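Local coordinates for Mll2253 protein (Mesorhizobium loti, PDB 3Q63) that is of unknown function but belongs to the AHA1 family, in the Bet v 1-like clan, many of whose members bind hydrophobic ligands, at residues V11-Q16 and L106-S111; I17-E22 and L138-D143; N71-Y76 and V92-L97. All blocks are in the same frame, centred on the assembly; numbering follows the deposited sequence.

Interaction 1 (V11-Q16 and L106-S111); sequences VVVERQ and LRMEQS
Val-13 and Met-108, a selenomethionine in this crystal, face each other as a hydrogen-bonded antiparallel pair, and their side chains cross obliquely. CG of Met-108 lies anti to the backbone N (chi1 -171°). The chain then bends about CB-CG and again about CG-SE, which brings CE toward the partner strand. CE of Met-108 stops 4.1 Å from CG2 of Val-13 and 4.2 Å from CG1 of Val-11, so one methyl packs against both valines. Leu-106 and Gln-110 lie on this same face. The amide end of Gln-110 is held by Trp-128 and Ser-91, and Trp-128 and Phe-132 of helix 118-141 also cover Met-108.

The other face carries Val-12, Glu-14, Arg-107 and Glu-109. Glu-14 and Arg-107 run side by side and point the same way, with their CG atoms 3.9 Å apart. Their charged ends do not meet. Instead NH2 of Arg-107 forms a salt bridge with OE1 of Glu-109, at 3.0 Å along its own strand. Val-12 sits beside this pair, its CG2 4.2 Å from CG of Glu-109.

Six backbone hydrogen bonds join the strands, such as Met-108 N to Val-13 O at 2.8 Å. This two-faced antiparallel pairing, mostly apolar toward the long C-terminal helix and mostly charged on the reverse, is characteristic of the helix-grip fold of the Bet v 1-like clan.

Interaction 2 (I17-E22 and L138-D143); sequences ISHPPE and LLDRTD
His-19 and Leu-139 bring the two backbones nearest, their CA atoms 7.4 Å apart, where the loop after strand 9-17 passes the last turn of helix 118-141. No backbone hydrogen bond joins the two segments, and side chains carry the contact.

The His-19 ring lies over Leu-139. CB of Leu-139 sits above one face, offset toward the rim, 3.6 Å from the ring centroid and 17° off its normal. This is a CH-pi contact. The two side chains slide past each other in opposite directions. CG of His-19 lies beside the backbone N (chi1 -65°), and from there the ring reaches the helix.

At the ring edge, NE2 of His-19 donates to OD1 of Asp-140 at 2.8 Å. The oxygen lies in the ring plane, but the ring nitrogen stands above the carboxylate plane. The hydrogen bond is moderately bent, 147° at the hydrogen. The nearby carboxylate would tend to stabilise a protonated imidazole. On the other nitrogen, ND1 of His-19 pairs with a water at 2.7 Å. That water also makes a weak bond to Asp-143. Asp-140 at NE2 and Leu-139 over one face hold the ring, with the water at ND1.

An alanine in place of His-19 would probably leave Asp-140 without its ring donor and open a gap over Leu-139.

At the edge of the ring, near its plane, CG2 of Ile-17 touches CD1 of Leu-139 at 3.7 Å, the two side chains crossing at about a right angle. Ala-27 of helix 21-29 also packs on Leu-139. Thr-104 of strand 103-113 bonds to the backbone of both Ile-17 and His-19. The arrangement is a His-carboxylate hydrogen bond combined with a CH-pi contact, and it fastens the end of the long C-terminal helix to the first strand-helix connection of the helix-grip fold.

Interaction 3 (N71-Y76 and V92-L97); sequences NKTLSY and VVTFTL
The hydroxyl end of Tyr-76 reaches the edge of the Phe-95 ring, two residues further along strand 92-100 than its direct partner Val-93 and on the same face of the sheet. CG of Tyr-76 takes the crowded position between the backbone N and the carbonyl carbon (chi1 47°). OH of Tyr-76 comes to 3.4 Å from CE2 of Phe-95. The two rings are oblique, with planes 51° apart. Leu-74 meets the next atom of the same edge, its CD2 4.3 Å from CD2 of Phe-95. The CD2-CE2 edge of Phe-95 is thus the bump that enters the hollow between Leu-74 and Tyr-76. The floor there is O of Leu-74, 3.7 Å from CD2 of Phe-95.

Where strand 73-77 begins, Leu-97 packs against the backbone of Asn-71 and Lys-72. Its CB sits 3.5 Å from O of Asn-71, and its CD1 lies 3.6 Å from O of Lys-72. The same Lys-72 O accepts a bond from N of Leu-97.

The opposite face is smaller and more polar. OG of Ser-75 and OG1 of Thr-94 share a hydrogen bond of 2.9 Å, and either may donate. CG1 of Val-92 also touches OG of Ser-75, at 3.2 Å. CG2 of Thr-73 meets CG2 of Thr-94 at 3.9 Å.

Lys-72 and Thr-73 both face Glu-69 in a classic beta bulge. Strand 60-69 flanks strand 73-77, and strand 103-113 flanks strand 92-100. Trp-25 and Thr-29 of helix 21-29 lie against Leu-74, while Met-108 packs on Phe-95.

From the N terminus, strand 9-17 enters first, and interaction 1 closes a long loop when strand 103-113 returns beside it. The chain runs straight on from 11-16 into 17-22, whose partner 138-143 closes a still longer loop at the end of the C-terminal helix. Interactions 1 and 2 therefore cross along the chain, and they touch through Leu-106 and Ile-17. Interaction 3 closes a short loop nested inside both. It joins the same sheet as interaction 1, because strands 92-100 and 103-113 are neighbours. Asn-71 and Leu-97 also meet Pro-21, and Asn-71 meets Glu-22, which brings interaction 3 against interaction 2. Together the three tie the sheet to helices 21-29 and 118-141.

Interaction 1 (V11-Q16 and L106-S111)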
# COMPACT_ATOMS: atom_id res chain seq x y z
N VAL B 11 13.70 0.75 12.75
CA VAL B 11 13.31 2.07 12.32
C VAL B 11 12.64 2.83 13.46
O VAL B 11 11.73 2.32 14.12
CB VAL B 11 12.33 1.99 11.13
CG1 VAL B 11 11.88 3.39 10.72
CG2 VAL B 11 13.02 1.30 9.96
N VAL B 12 13.11 4.04 13.72
CA VAL B 12 12.55 4.86 14.78
C VAL B 12 12.09 6.20 14.21
O VAL B 12 12.82 6.86 13.47
CB VAL B 12 13.60 5.13 15.89
CG1 VAL B 12 12.95 5.92 17.04
CG2 VAL B 12 14.16 3.82 16.40
N VAL B 13 10.86 6.58 14.55
CA VAL B 13 10.29 7.84 14.11
C VAL B 13 9.61 8.49 15.32
O VAL B 13 8.88 7.82 16.06
CB VAL B 13 9.25 7.62 12.98
CG1 VAL B 13 8.64 8.95 12.56
CG2 VAL B 13 9.93 6.97 11.76
N GLU B 14 9.87 9.77 15.53
CA GLU B 14 9.29 10.49 16.67
C GLU B 14 8.59 11.76 16.18
O GLU B 14 8.98 12.36 15.19
CB GLU B 14 10.38 10.85 17.68
CG GLU B 14 11.20 9.64 18.13
CD GLU B 14 12.21 9.97 19.22
OE1 GLU B 14 11.82 10.02 20.40
OE2 GLU B 14 13.40 10.18 18.90
N ARG B 15 7.55 12.16 16.91
CA ARG B 15 6.78 13.32 16.53
C ARG B 15 6.15 13.95 17.76
O ARG B 15 5.77 13.24 18.69
CB ARG B 15 5.66 12.93 15.55
CG ARG B 15 6.11 12.44 14.16
CD ARG B 15 6.20 13.60 13.16
NE ARG B 15 6.53 13.16 11.81
CZ ARG B 15 7.73 12.74 11.42
NH1 ARG B 15 8.74 12.70 12.28
NH2 ARG B 15 7.93 12.36 10.16
N GLN B 16 6.06 15.27 17.77
CA GLN B 16 5.43 15.99 18.87
C GLN B 16 4.03 16.30 18.34
O GLN B 16 3.90 16.99 17.33
CB GLN B 16 6.18 17.29 19.19
CG GLN B 16 5.49 18.18 20.21
CD GLN B 16 5.26 17.48 21.54
OE1 GLN B 16 6.19 16.95 22.16
NE2 GLN B 16 4.01 17.48 21.99
N LEU B 106 5.04 11.22 20.55
CA LEU B 106 4.87 9.86 20.04
C LEU B 106 6.15 9.29 19.43
O LEU B 106 6.81 9.95 18.62
CB LEU B 106 3.76 9.84 18.96
CG LEU B 106 3.54 8.51 18.23
CD1 LEU B 106 3.04 7.48 19.22
CD2 LEU B 106 2.55 8.67 17.09
N ARG B 107 6.50 8.07 19.82
CA ARG B 107 7.67 7.39 19.28
C ARG B 107 7.18 6.09 18.67
O ARG B 107 6.36 5.39 19.27
CB ARG B 107 8.69 7.06 20.37
CG ARG B 107 9.97 6.41 19.83
CD ARG B 107 10.95 6.07 20.94
NE ARG B 107 10.48 4.96 21.76
CZ ARG B 107 11.08 4.54 22.87
NH1 ARG B 107 12.17 5.15 23.31
NH2 ARG B 107 10.58 3.52 23.55
N MSE B 108 7.67 5.77 17.48
CA MSE B 108 7.29 4.53 16.81
C MSE B 108 8.58 3.78 16.55
O MSE B 108 9.51 4.31 15.94
CB MSE B 108 6.58 4.83 15.50
CG MSE B 108 5.94 3.64 14.80
SE MSE B 108 7.17 2.29 14.09
CE MSE B 108 8.33 3.41 13.02
N GLU B 109 8.65 2.54 17.04
CA GLU B 109 9.83 1.72 16.82
C GLU B 109 9.36 0.46 16.11
O GLU B 109 8.46 -0.23 16.57
CB GLU B 109 10.49 1.32 18.15
CG GLU B 109 11.13 2.46 18.91
CD GLU B 109 11.63 2.01 20.28
OE1 GLU B 109 10.79 1.78 21.17
OE2 GLU B 109 12.87 1.89 20.44
N GLN B 110 9.97 0.19 14.96
CA GLN B 110 9.66 -0.99 14.18
C GLN B 110 10.97 -1.74 13.97
O GLN B 110 11.84 -1.30 13.22
CB GLN B 110 9.05 -0.62 12.82
CG GLN B 110 8.89 -1.82 11.87
CD GLN B 110 8.06 -1.51 10.65
OE1 GLN B 110 8.10 -0.40 10.12
NE2 GLN B 110 7.31 -2.50 10.17
N SER B 111 11.09 -2.87 14.66
CA SER B 111 12.30 -3.68 14.59
C SER B 111 12.03 -5.02 13.94
O SER B 111 10.88 -5.45 13.84
CB SER B 111 12.82 -3.92 16.00
OG SER B 111 11.80 -4.53 16.77

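Interaction 2 (I17-E22 and L138-D143)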
# COMPACT_ATOMS: atom_id res chain seq x y z
N ILE B 17 3.01 15.77 19.00
CA ILE B 17 1.63 15.98 18.56
C ILE B 17 0.88 16.91 19.51
O ILE B 17 0.84 16.67 20.72
CB ILE B 17 0.88 14.62 18.47
CG1 ILE B 17 1.60 13.70 17.49
CG2 ILE B 17 -0.56 14.85 18.01
CD1 ILE B 17 0.94 12.34 17.30
N SER B 18 0.29 17.95 18.94
CA SER B 18 -0.45 18.96 19.70
C SER B 18 -1.86 18.52 20.08
O SER B 18 -2.83 19.25 19.88
CB SER B 18 -0.53 20.26 18.90
OG SER B 18 0.75 20.85 18.78
N HIS B 19 -1.97 17.31 20.64
CA HIS B 19 -3.24 16.77 21.07
C HIS B 19 -2.97 15.93 22.31
O HIS B 19 -1.86 15.43 22.50
CB HIS B 19 -3.86 15.90 19.96
CG HIS B 19 -4.22 16.68 18.74
ND1 HIS B 19 -5.41 17.37 18.62
CD2 HIS B 19 -3.53 16.95 17.61
CE1 HIS B 19 -5.43 18.03 17.48
NE2 HIS B 19 -4.29 17.79 16.84
N PRO B 20 -3.98 15.79 23.18
CA PRO B 20 -3.84 15.01 24.41
C PRO B 20 -3.66 13.53 24.10
O PRO B 20 -4.12 13.05 23.07
CB PRO B 20 -5.14 15.30 25.16
CG PRO B 20 -6.11 15.64 24.07
CD PRO B 20 -5.27 16.49 23.14
N PRO B 21 -2.97 12.80 24.99
CA PRO B 21 -2.72 11.37 24.80
C PRO B 21 -3.97 10.53 24.53
O PRO B 21 -3.95 9.65 23.67
CB PRO B 21 -2.00 10.97 26.10
CG PRO B 21 -2.51 11.97 27.10
CD PRO B 21 -2.50 13.26 26.31
N GLU B 22 -5.06 10.81 25.24
CA GLU B 22 -6.30 10.06 25.04
C GLU B 22 -6.82 10.09 23.60
O GLU B 22 -7.30 9.08 23.09
CB GLU B 22 -7.40 10.57 25.98
CG GLU B 22 -7.08 10.35 27.43
CD GLU B 22 -6.01 11.31 27.93
OE1 GLU B 22 -5.28 10.94 28.88
OE2 GLU B 22 -5.92 12.43 27.37
N LEU B 138 -5.66 14.05 10.64
CA LEU B 138 -6.90 13.50 11.16
C LEU B 138 -7.25 14.14 12.51
O LEU B 138 -8.38 14.59 12.72
CB LEU B 138 -6.79 11.99 11.33
CG LEU B 138 -7.94 11.29 12.05
CD1 LEU B 138 -9.20 11.40 11.22
CD2 LEU B 138 -7.59 9.82 12.30
N LEU B 139 -6.28 14.17 13.42
CA LEU B 139 -6.48 14.75 14.74
C LEU B 139 -6.90 16.22 14.67
O LEU B 139 -7.66 16.69 15.52
CB LEU B 139 -5.20 14.60 15.58
CG LEU B 139 -4.83 13.15 15.97
CD1 LEU B 139 -3.53 13.12 16.78
CD2 LEU B 139 -5.97 12.55 16.79
N ASP B 140 -6.42 16.94 13.66
CA ASP B 140 -6.77 18.35 13.49
C ASP B 140 -8.16 18.55 12.89
O ASP B 140 -8.90 19.44 13.32
CB ASP B 140 -5.75 19.08 12.60
CG ASP B 140 -4.44 19.35 13.32
OD1 ASP B 140 -4.44 19.41 14.57
OD2 ASP B 140 -3.41 19.53 12.62
N ARG B 141 -8.53 17.75 11.90
CA ARG B 141 -9.85 17.92 11.29
C ARG B 141 -10.97 17.39 12.17
O ARG B 141 -12.13 17.69 11.94
CB ARG B 141 -9.92 17.23 9.93
CG ARG B 141 -10.02 15.72 9.99
CD ARG B 141 -10.56 15.18 8.67
NE ARG B 141 -9.85 15.73 7.52
CZ ARG B 141 -8.62 15.36 7.15
NH1 ARG B 141 -7.96 14.44 7.84
NH2 ARG B 141 -8.06 15.90 6.07
N THR B 142 -10.62 16.59 13.18
CA THR B 142 -11.62 16.05 14.09
C THR B 142 -11.60 16.84 15.39
O THR B 142 -12.22 16.45 16.37
CB THR B 142 -11.37 14.56 14.39
OG1 THR B 142 -10.10 14.40 15.03
CG2 THR B 142 -11.39 13.75 13.11
N ASP B 143 -10.87 17.95 15.39
CA ASP B 143 -10.77 18.79 16.57
C ASP B 143 -11.76 19.95 16.49
O ASP B 143 -12.16 20.36 15.40
CB ASP B 143 -9.34 19.32 16.69
CG ASP B 143 -9.16 20.21 17.90
OD1 ASP B 143 -9.14 19.68 19.03
OD2 ASP B 143 -9.06 21.44 17.72
O HOH W 1 -6.68 18.06 20.90

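Interaction 3 (N71-Y76 and V92-L97)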
# COMPACT_ATOMS: atom_id res chain seq x y z
N ASN B 71 -3.34 4.54 26.67
CA ASN B 71 -2.77 5.87 26.58
C ASN B 71 -1.27 5.92 26.75
O ASN B 71 -0.69 7.00 26.81
CB ASN B 71 -3.42 6.79 27.62
CG ASN B 71 -4.94 6.76 27.56
OD1 ASN B 71 -5.53 6.86 26.49
ND2 ASN B 71 -5.57 6.63 28.72
N LYS B 72 -0.61 4.76 26.81
CA LYS B 72 0.84 4.76 26.99
C LYS B 72 1.65 3.95 25.98
O LYS B 72 2.55 4.49 25.34
CB LYS B 72 1.18 4.28 28.40
CG LYS B 72 0.66 5.19 29.51
CD LYS B 72 1.03 4.66 30.89
CE LYS B 72 0.55 5.60 31.99
NZ LYS B 72 0.99 5.13 33.34
N THR B 73 1.33 2.66 25.85
CA THR B 73 2.06 1.80 24.93
C THR B 73 1.17 0.86 24.13
O THR B 73 0.15 0.37 24.61
CB THR B 73 3.08 0.92 25.70
OG1 THR B 73 3.88 1.75 26.55
CG2 THR B 73 3.99 0.18 24.73
N LEU B 74 1.57 0.60 22.89
CA LEU B 74 0.85 -0.29 22.01
C LEU B 74 1.84 -0.96 21.07
O LEU B 74 2.61 -0.30 20.38
CB LEU B 74 -0.19 0.49 21.19
CG LEU B 74 -0.95 -0.30 20.11
CD1 LEU B 74 -1.70 -1.47 20.74
CD2 LEU B 74 -1.92 0.63 19.40
N SER B 75 1.82 -2.29 21.03
CA SER B 75 2.72 -3.02 20.15
C SER B 75 2.02 -4.17 19.47
O SER B 75 1.13 -4.80 20.05
CB SER B 75 3.93 -3.54 20.93
OG SER B 75 4.77 -4.33 20.10
N TYR B 76 2.41 -4.43 18.23
CA TYR B 76 1.87 -5.54 17.45
C TYR B 76 2.81 -5.93 16.32
O TYR B 76 3.62 -5.11 15.87
CB TYR B 76 0.47 -5.21 16.88
CG TYR B 76 0.28 -3.87 16.18
CD1 TYR B 76 -0.34 -2.81 16.84
CD2 TYR B 76 0.64 -3.69 14.84
CE1 TYR B 76 -0.62 -1.61 16.19
CE2 TYR B 76 0.37 -2.49 14.17
CZ TYR B 76 -0.26 -1.45 14.85
OH TYR B 76 -0.54 -0.26 14.20
N VAL B 92 8.18 -5.98 14.55
CA VAL B 92 7.33 -5.54 15.64
C VAL B 92 7.27 -4.02 15.64
O VAL B 92 8.30 -3.35 15.61
CB VAL B 92 7.87 -6.00 17.02
CG1 VAL B 92 7.00 -5.43 18.13
CG2 VAL B 92 7.89 -7.51 17.09
N VAL B 93 6.05 -3.49 15.66
CA VAL B 93 5.83 -2.06 15.68
C VAL B 93 5.35 -1.70 17.09
O VAL B 93 4.37 -2.27 17.56
CB VAL B 93 4.74 -1.63 14.66
CG1 VAL B 93 4.37 -0.17 14.88
CG2 VAL B 93 5.24 -1.82 13.23
N THR B 94 6.04 -0.78 17.75
CA THR B 94 5.65 -0.36 19.10
C THR B 94 5.51 1.16 19.18
O THR B 94 6.43 1.89 18.80
CB THR B 94 6.69 -0.83 20.18
OG1 THR B 94 6.76 -2.26 20.19
CG2 THR B 94 6.28 -0.35 21.57
N PHE B 95 4.36 1.63 19.65
CA PHE B 95 4.10 3.06 19.79
C PHE B 95 4.25 3.42 21.26
O PHE B 95 3.79 2.68 22.13
CB PHE B 95 2.67 3.41 19.35
CG PHE B 95 2.38 3.11 17.91
CD1 PHE B 95 2.73 4.02 16.91
CD2 PHE B 95 1.78 1.91 17.55
CE1 PHE B 95 2.48 3.74 15.57
CE2 PHE B 95 1.53 1.61 16.20
CZ PHE B 95 1.88 2.53 15.22
N THR B 96 4.88 4.55 21.54
CA THR B 96 5.06 5.00 22.92
C THR B 96 4.56 6.44 23.03
O THR B 96 5.04 7.33 22.32
CB THR B 96 6.54 4.90 23.36
OG1 THR B 96 6.99 3.54 23.20
CG2 THR B 96 6.70 5.29 24.83
N LEU B 97 3.57 6.64 23.89
CA LEU B 97 2.98 7.94 24.11
C LEU B 97 3.49 8.54 25.41
O LEU B 97 3.42 7.90 26.47
CB LEU B 97 1.44 7.83 24.15
CG LEU B 97 0.73 7.45 22.85
CD1 LEU B 97 1.08 6.02 22.45
CD2 LEU B 97 -0.77 7.59 23.02